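Local coordinates for putative uncharacterized protein (Chaetomium thermophilum, PDB 5IJP) that probably senses cellular phosphate status through an SPX domain that binds inositol hexakisphosphate, as part of the Vtc4 protein, at residues 73-84 against 169-178. Sequence-based numbering, arbitrary orientation.
Sequences QQVKAMEISRRI and FYKENYDASV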
ATOM      1  N   GLN A  73       4.776  -3.656   1.092  1.00 62.19           N
ATOM      2  CA  GLN A  73       3.489  -4.029   1.688  1.00 61.53           C
ATOM      3  C   GLN A  73       3.605  -5.372   2.413  1.00 66.05           C
ATOM      4  O   GLN A  73       2.983  -5.553   3.456  1.00 65.69           O
ATOM      5  CB  GLN A  73       2.393  -4.111   0.613  1.00 62.40           C
ATOM      6  CG  GLN A  73       1.780  -2.762   0.237  1.00 78.54           C
ATOM      7  CD  GLN A  73       0.686  -2.856  -0.807  1.00 97.73           C
ATOM      8  OE1 GLN A  73       0.240  -3.939  -1.209  1.00 93.73           O
ATOM      9  NE2 GLN A  73       0.214  -1.707  -1.263  1.00 89.91           N
ATOM     10  N   GLN A  74       4.420  -6.298   1.865  1.00 63.38           N
ATOM     11  CA  GLN A  74       4.661  -7.629   2.416  1.00 64.29           C
ATOM     12  C   GLN A  74       5.519  -7.586   3.681  1.00 69.34           C
ATOM     13  O   GLN A  74       5.120  -8.162   4.693  1.00 69.23           O
ATOM     14  CB  GLN A  74       5.296  -8.546   1.355  1.00 66.60           C
ATOM     15  CG  GLN A  74       5.450  -9.996   1.804  1.00 81.34           C
ATOM     16  CD  GLN A  74       5.863 -10.896   0.677  1.00 99.78           C
ATOM     17  OE1 GLN A  74       5.092 -11.165  -0.249  1.00 95.60           O
ATOM     18  NE2 GLN A  74       7.085 -11.400   0.743  1.00 91.74           N
ATOM     19  N   VAL A  75       6.700  -6.930   3.612  1.00 66.87           N
ATOM     20  CA  VAL A  75       7.669  -6.804   4.710  1.00 68.01           C
ATOM     21  C   VAL A  75       7.022  -6.196   5.963  1.00 71.65           C
ATOM     22  O   VAL A  75       7.147  -6.769   7.046  1.00 71.88           O
ATOM     23  CB  VAL A  75       8.970  -6.053   4.282  1.00 72.96           C
ATOM     24  CG1 VAL A  75       9.964  -5.938   5.437  1.00 74.26           C
ATOM     25  CG2 VAL A  75       9.634  -6.728   3.084  1.00 73.78           C
ATOM     26  N   LYS A  76       6.303  -5.068   5.802  1.00 67.54           N
ATOM     27  CA  LYS A  76       5.646  -4.362   6.901  1.00 67.27           C
ATOM     28  C   LYS A  76       4.498  -5.157   7.540  1.00 71.34           C
ATOM     29  O   LYS A  76       4.446  -5.234   8.768  1.00 71.55           O
ATOM     30  CB  LYS A  76       5.189  -2.959   6.467  1.00 69.24           C
ATOM     31  CG  LYS A  76       4.950  -1.998   7.633  1.00 86.11           C
ATOM     32  CD  LYS A  76       6.236  -1.321   8.128  1.00 97.96           C
ATOM     33  CE  LYS A  76       6.225  -1.069   9.620  1.00109.39           C
ATOM     34  NZ  LYS A  76       5.262  -0.005  10.014  1.00117.89           N
ATOM     35  N   ALA A  77       3.602  -5.755   6.722  1.00 67.55           N
ATOM     36  CA  ALA A  77       2.461  -6.548   7.203  1.00 67.49           C
ATOM     37  C   ALA A  77       2.895  -7.790   7.979  1.00 72.96           C
ATOM     38  O   ALA A  77       2.284  -8.111   9.001  1.00 72.96           O
ATOM     39  CB  ALA A  77       1.563  -6.945   6.044  1.00 67.78           C
ATOM     40  N   MET A  78       3.952  -8.474   7.502  1.00 70.60           N
ATOM     41  CA  MET A  78       4.509  -9.670   8.135  1.00 71.94           C
ATOM     42  C   MET A  78       5.187  -9.338   9.458  1.00 76.53           C
ATOM     43  O   MET A  78       5.128 -10.144  10.388  1.00 77.11           O
ATOM     44  CB  MET A  78       5.470 -10.385   7.188  1.00 75.36           C
ATOM     45  CG  MET A  78       4.771 -11.355   6.261  1.00 79.40           C
ATOM     46  SD  MET A  78       5.823 -11.982   4.929  1.00 84.98           S
ATOM     47  CE  MET A  78       7.132 -12.719   5.865  1.00 83.87           C
ATOM     48  N   GLU A  79       5.812  -8.143   9.547  1.00 72.86           N
ATOM     49  CA  GLU A  79       6.452  -7.637  10.764  1.00 73.43           C
ATOM     50  C   GLU A  79       5.373  -7.313  11.797  1.00 76.81           C
ATOM     51  O   GLU A  79       5.576  -7.565  12.984  1.00 77.33           O
ATOM     52  CB  GLU A  79       7.307  -6.397  10.462  1.00 74.83           C
ATOM     53  CG  GLU A  79       8.711  -6.734   9.987  1.00 86.70           C
ATOM     54  CD  GLU A  79       9.496  -5.621   9.315  1.00107.60           C
ATOM     55  OE1 GLU A  79       8.917  -4.542   9.047  1.00 99.61           O
ATOM     56  OE2 GLU A  79      10.695  -5.842   9.031  1.00103.40           O
ATOM     57  N   ILE A  80       4.214  -6.790  11.331  1.00 72.13           N
ATOM     58  CA  ILE A  80       3.041  -6.470  12.151  1.00 71.64           C
ATOM     59  C   ILE A  80       2.421  -7.777  12.681  1.00 76.22           C
ATOM     60  O   ILE A  80       2.102  -7.853  13.867  1.00 76.42           O
ATOM     61  CB  ILE A  80       2.036  -5.558  11.379  1.00 73.71           C
ATOM     62  CG1 ILE A  80       2.582  -4.114  11.266  1.00 73.91           C
ATOM     63  CG2 ILE A  80       0.644  -5.555  12.027  1.00 74.51           C
ATOM     64  CD1 ILE A  80       2.007  -3.268  10.110  1.00 79.66           C
ATOM     65  N   SER A  81       2.302  -8.811  11.812  1.00 72.99           N
ATOM     66  CA  SER A  81       1.778 -10.140  12.159  1.00 73.80           C
ATOM     67  C   SER A  81       2.649 -10.806  13.231  1.00 78.92           C
ATOM     68  O   SER A  81       2.120 -11.482  14.115  1.00 79.32           O
ATOM     69  CB  SER A  81       1.693 -11.028  10.922  1.00 77.72           C
ATOM     70  OG  SER A  81       0.729 -10.541  10.002  1.00 86.44           O
ATOM     71  N   ARG A  82       3.979 -10.585  13.157  1.00 75.85           N
ATOM     72  CA  ARG A  82       4.971 -11.075  14.115  1.00 77.14           C
ATOM     73  C   ARG A  82       4.809 -10.300  15.433  1.00 80.76           C
ATOM     74  O   ARG A  82       4.865 -10.908  16.502  1.00 81.51           O
ATOM     75  CB  ARG A  82       6.391 -10.907  13.543  1.00 78.34           C
ATOM     76  CG  ARG A  82       7.509 -11.472  14.419  1.00 91.64           C
ATOM     77  CD  ARG A  82       8.853 -10.837  14.099  1.00104.02           C
ATOM     78  NE  ARG A  82       8.898  -9.420  14.470  1.00112.60           N
ATOM     79  CZ  ARG A  82       9.769  -8.540  13.985  1.00127.95           C
ATOM     80  NH1 ARG A  82       9.731  -7.274  14.378  1.00115.41           N
ATOM     81  NH2 ARG A  82      10.685  -8.919  13.101  1.00116.09           N
ATOM     82  N   ARG A  83       4.585  -8.965  15.345  1.00 76.10           N
ATOM     83  CA  ARG A  83       4.367  -8.071  16.489  1.00 75.96           C
ATOM     84  C   ARG A  83       3.077  -8.419  17.232  1.00 79.72           C
ATOM     85  O   ARG A  83       3.040  -8.308  18.458  1.00 80.09           O
ATOM     86  CB  ARG A  83       4.348  -6.600  16.051  1.00 75.40           C
ATOM     87  CG  ARG A  83       5.732  -5.975  15.919  1.00 86.78           C
ATOM     88  CD  ARG A  83       5.655  -4.477  15.694  1.00 96.47           C
ATOM     89  NE  ARG A  83       5.352  -3.752  16.931  1.00106.09           N
ATOM     90  CZ  ARG A  83       5.097  -2.450  16.997  1.00120.06           C
ATOM     91  NH1 ARG A  83       5.098  -1.707  15.896  1.00106.12           N
ATOM     92  NH2 ARG A  83       4.834  -1.878  18.165  1.00108.07           N
ATOM     93  N   ILE A  84       2.028  -8.843  16.493  1.00 75.62           N
ATOM     94  CA  ILE A  84       0.738  -9.256  17.057  1.00 75.86           C
ATOM     95  C   ILE A  84       0.920 -10.584  17.807  1.00 81.18           C
ATOM     96  O   ILE A  84       0.472 -10.695  18.945  1.00 81.46           O
ATOM     97  CB  ILE A  84      -0.391  -9.300  15.977  1.00 78.29           C
ATOM     98  CG1 ILE A  84      -0.779  -7.871  15.532  1.00 77.67           C
ATOM     99  CG2 ILE A  84      -1.636 -10.070  16.471  1.00 80.08           C
ATOM    100  CD1 ILE A  84      -1.515  -7.765  14.190  1.00 84.13           C
ATOM    101  N   PHE A 169      -0.636 -13.977  -0.603  1.00 75.19           N
ATOM    102  CA  PHE A 169      -0.674 -15.136   0.297  1.00 76.39           C
ATOM    103  C   PHE A 169      -0.879 -14.792   1.781  1.00 79.25           C
ATOM    104  O   PHE A 169      -1.597 -15.515   2.475  1.00 80.23           O
ATOM    105  CB  PHE A 169       0.585 -16.017   0.113  1.00 79.67           C
ATOM    106  CG  PHE A 169       1.859 -15.496   0.744  1.00 80.48           C
ATOM    107  CD1 PHE A 169       2.274 -15.947   1.993  1.00 84.26           C
ATOM    108  CD2 PHE A 169       2.638 -14.545   0.096  1.00 81.38           C
ATOM    109  CE1 PHE A 169       3.440 -15.452   2.584  1.00 84.82           C
ATOM    110  CE2 PHE A 169       3.806 -14.052   0.686  1.00 83.92           C
ATOM    111  CZ  PHE A 169       4.196 -14.508   1.927  1.00 82.84           C
ATOM    112  N   TYR A 170      -0.232 -13.715   2.263  1.00 73.68           N
ATOM    113  CA  TYR A 170      -0.274 -13.288   3.664  1.00 72.73           C
ATOM    114  C   TYR A 170      -1.562 -12.571   4.072  1.00 75.46           C
ATOM    115  O   TYR A 170      -1.892 -12.576   5.257  1.00 75.13           O
ATOM    116  CB  TYR A 170       0.958 -12.426   4.012  1.00 72.87           C
ATOM    117  CG  TYR A 170       1.050 -11.124   3.242  1.00 72.98           C
ATOM    118  CD1 TYR A 170       0.454  -9.961   3.725  1.00 73.76           C
ATOM    119  CD2 TYR A 170       1.764 -11.045   2.050  1.00 73.60           C
ATOM    120  CE1 TYR A 170       0.527  -8.763   3.016  1.00 73.36           C
ATOM    121  CE2 TYR A 170       1.852  -9.850   1.338  1.00 73.21           C
ATOM    122  CZ  TYR A 170       1.232  -8.711   1.824  1.00 79.42           C
ATOM    123  OH  TYR A 170       1.320  -7.529   1.129  1.00 79.41           O
ATOM    124  N   LYS A 171      -2.265 -11.937   3.105  1.00 71.24           N
ATOM    125  CA  LYS A 171      -3.478 -11.134   3.310  1.00 70.58           C
ATOM    126  C   LYS A 171      -4.566 -11.800   4.165  1.00 75.58           C
ATOM    127  O   LYS A 171      -5.145 -11.121   5.014  1.00 74.95           O
ATOM    128  CB  LYS A 171      -4.069 -10.664   1.968  1.00 72.76           C
ATOM    129  CG  LYS A 171      -4.834  -9.340   2.057  1.00 86.82           C
ATOM    130  CD  LYS A 171      -3.907  -8.125   2.160  1.00 95.68           C
ATOM    131  CE  LYS A 171      -4.559  -6.978   2.890  1.00106.37           C
ATOM    132  NZ  LYS A 171      -3.612  -5.851   3.100  1.00114.72           N
ATOM    133  N   GLU A 172      -4.838 -13.103   3.954  1.00 73.63           N
ATOM    134  CA  GLU A 172      -5.851 -13.848   4.712  1.00 75.04           C
ATOM    135  C   GLU A 172      -5.453 -13.997   6.189  1.00 78.72           C
ATOM    136  O   GLU A 172      -6.294 -13.799   7.069  1.00 78.89           O
ATOM    137  CB  GLU A 172      -6.115 -15.220   4.070  1.00 78.50           C
ATOM    138  CG  GLU A 172      -7.428 -15.854   4.497  1.00 91.07           C
ATOM    139  CD  GLU A 172      -7.572 -17.315   4.125  1.00114.77           C
ATOM    140  OE1 GLU A 172      -8.364 -17.618   3.203  1.00110.70           O
ATOM    141  OE2 GLU A 172      -6.898 -18.161   4.758  1.00109.55           O
ATOM    142  N   ASN A 173      -4.175 -14.330   6.449  1.00 74.70           N
ATOM    143  CA  ASN A 173      -3.627 -14.506   7.797  1.00 74.54           C
ATOM    144  C   ASN A 173      -3.405 -13.163   8.501  1.00 75.81           C
ATOM    145  O   ASN A 173      -3.522 -13.094   9.725  1.00 75.67           O
ATOM    146  CB  ASN A 173      -2.329 -15.320   7.758  1.00 76.97           C
ATOM    147  CG  ASN A 173      -2.465 -16.670   7.090  1.00105.67           C
ATOM    148  OD1 ASN A 173      -2.082 -16.854   5.928  1.00102.49           O
ATOM    149  ND2 ASN A 173      -3.012 -17.642   7.806  1.00 98.94           N
ATOM    150  N   TYR A 174      -3.088 -12.104   7.727  1.00 70.37           N
ATOM    151  CA  TYR A 174      -2.855 -10.749   8.232  1.00 68.68           C
ATOM    152  C   TYR A 174      -4.150 -10.098   8.715  1.00 71.88           C
ATOM    153  O   TYR A 174      -4.144  -9.473   9.774  1.00 71.29           O
ATOM    154  CB  TYR A 174      -2.148  -9.870   7.177  1.00 68.65           C
ATOM    155  CG  TYR A 174      -1.994  -8.419   7.584  1.00 69.55           C
ATOM    156  CD1 TYR A 174      -1.024  -8.031   8.505  1.00 71.42           C
ATOM    157  CD2 TYR A 174      -2.815  -7.433   7.046  1.00 69.85           C
ATOM    158  CE1 TYR A 174      -0.887  -6.699   8.891  1.00 71.72           C
ATOM    159  CE2 TYR A 174      -2.689  -6.099   7.430  1.00 70.23           C
ATOM    160  CZ  TYR A 174      -1.721  -5.736   8.350  1.00 77.83           C
ATOM    161  OH  TYR A 174      -1.590  -4.422   8.729  1.00 78.79           O
ATOM    162  N   ASP A 175      -5.248 -10.230   7.936  1.00 68.43           N
ATOM    163  CA  ASP A 175      -6.561  -9.671   8.277  1.00 68.59           C
ATOM    164  C   ASP A 175      -7.105 -10.259   9.578  1.00 73.33           C
ATOM    165  O   ASP A 175      -7.677  -9.522  10.380  1.00 73.15           O
ATOM    166  CB  ASP A 175      -7.563  -9.852   7.122  1.00 71.01           C
ATOM    167  CG  ASP A 175      -7.310  -8.978   5.904  1.00 78.43           C
ATOM    168  OD1 ASP A 175      -6.855  -7.823   6.079  1.00 77.39           O
ATOM    169  OD2 ASP A 175      -7.610  -9.430   4.780  1.00 84.71           O
ATOM    170  N   ALA A 176      -6.881 -11.572   9.804  1.00 70.65           N
ATOM    171  CA  ALA A 176      -7.282 -12.289  11.016  1.00 71.87           C
ATOM    172  C   ALA A 176      -6.479 -11.799  12.227  1.00 75.07           C
ATOM    173  O   ALA A 176      -7.028 -11.716  13.326  1.00 75.68           O
ATOM    174  CB  ALA A 176      -7.085 -13.786  10.829  1.00 74.00           C
ATOM    175  N   SER A 177      -5.187 -11.458  12.013  1.00 70.22           N
ATOM    176  CA  SER A 177      -4.278 -10.937  13.038  1.00 69.47           C
ATOM    177  C   SER A 177      -4.716  -9.541  13.501  1.00 72.82           C
ATOM    178  O   SER A 177      -4.637  -9.249  14.696  1.00 72.70           O
ATOM    179  CB  SER A 177      -2.843 -10.898  12.517  1.00 71.92           C
ATOM    180  OG  SER A 177      -2.390 -12.185  12.130  1.00 81.28           O
ATOM    181  N   VAL A 178      -5.192  -8.694  12.556  1.00 68.76           N
ATOM    182  CA  VAL A 178      -5.694  -7.333  12.807  1.00 68.42           C
ATOM    183  C   VAL A 178      -7.002  -7.413  13.626  1.00 74.15           C
ATOM    184  O   VAL A 178      -7.204  -6.598  14.530  1.00 74.21           O
ATOM    185  CB  VAL A 178      -5.838  -6.512  11.487  1.00 71.37           C
ATOM    186  CG1 VAL A 178      -6.497  -5.154  11.725  1.00 71.51           C
ATOM    187  CG2 VAL A 178      -4.484  -6.324  10.808  1.00 69.83           C
TER
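A77 meets two tyrosines through one methyl group: its CB lies over a face of the Y174 ring, a CH-pi contact 3.9 Å from the centroid. The same CB packs 3.7 Å from Y170 CE1. At the Y174 rim, near the ring plane, S81 OG comes to 3.4 Å from Y174 CD1. I80 CG2 sits at the same rim, 3.7 Å from Y174 CE1. V178 CG2, one turn further along the same helix, lies against the opposite face, off toward the rim, so the ring has a side chain from each helix on its two faces. With CG between its backbone N and carbonyl carbon (chi1 63°), Y170 turns its ring toward Q74, whose CG rests 3.6 Å from Y170 CE2; the Y170 hydroxyl ends beside Q73 CB. The Q74 amide stands nearly perpendicular to the F169 ring and brings OE1 to its edge, while M78 SD makes an oblique Met-aromatic contact with F169. These contacts join helix 171-190 of the SPX domain and the residues just before it to the long helix 52-97 of its helical bundle, at 44° and 9.8 Å between local axes. Further along, I84 CD1 packs 3.8 Å from S177 CB. Both serines are turned back on their own helices: S81 OG donates to A77 O and S177 OG to N173 O, each sharing that carbonyl with its own backbone N from opposite faces. Helix 110-151 also touches this contact, L130 against Y174 and F133 and V134 against Q73.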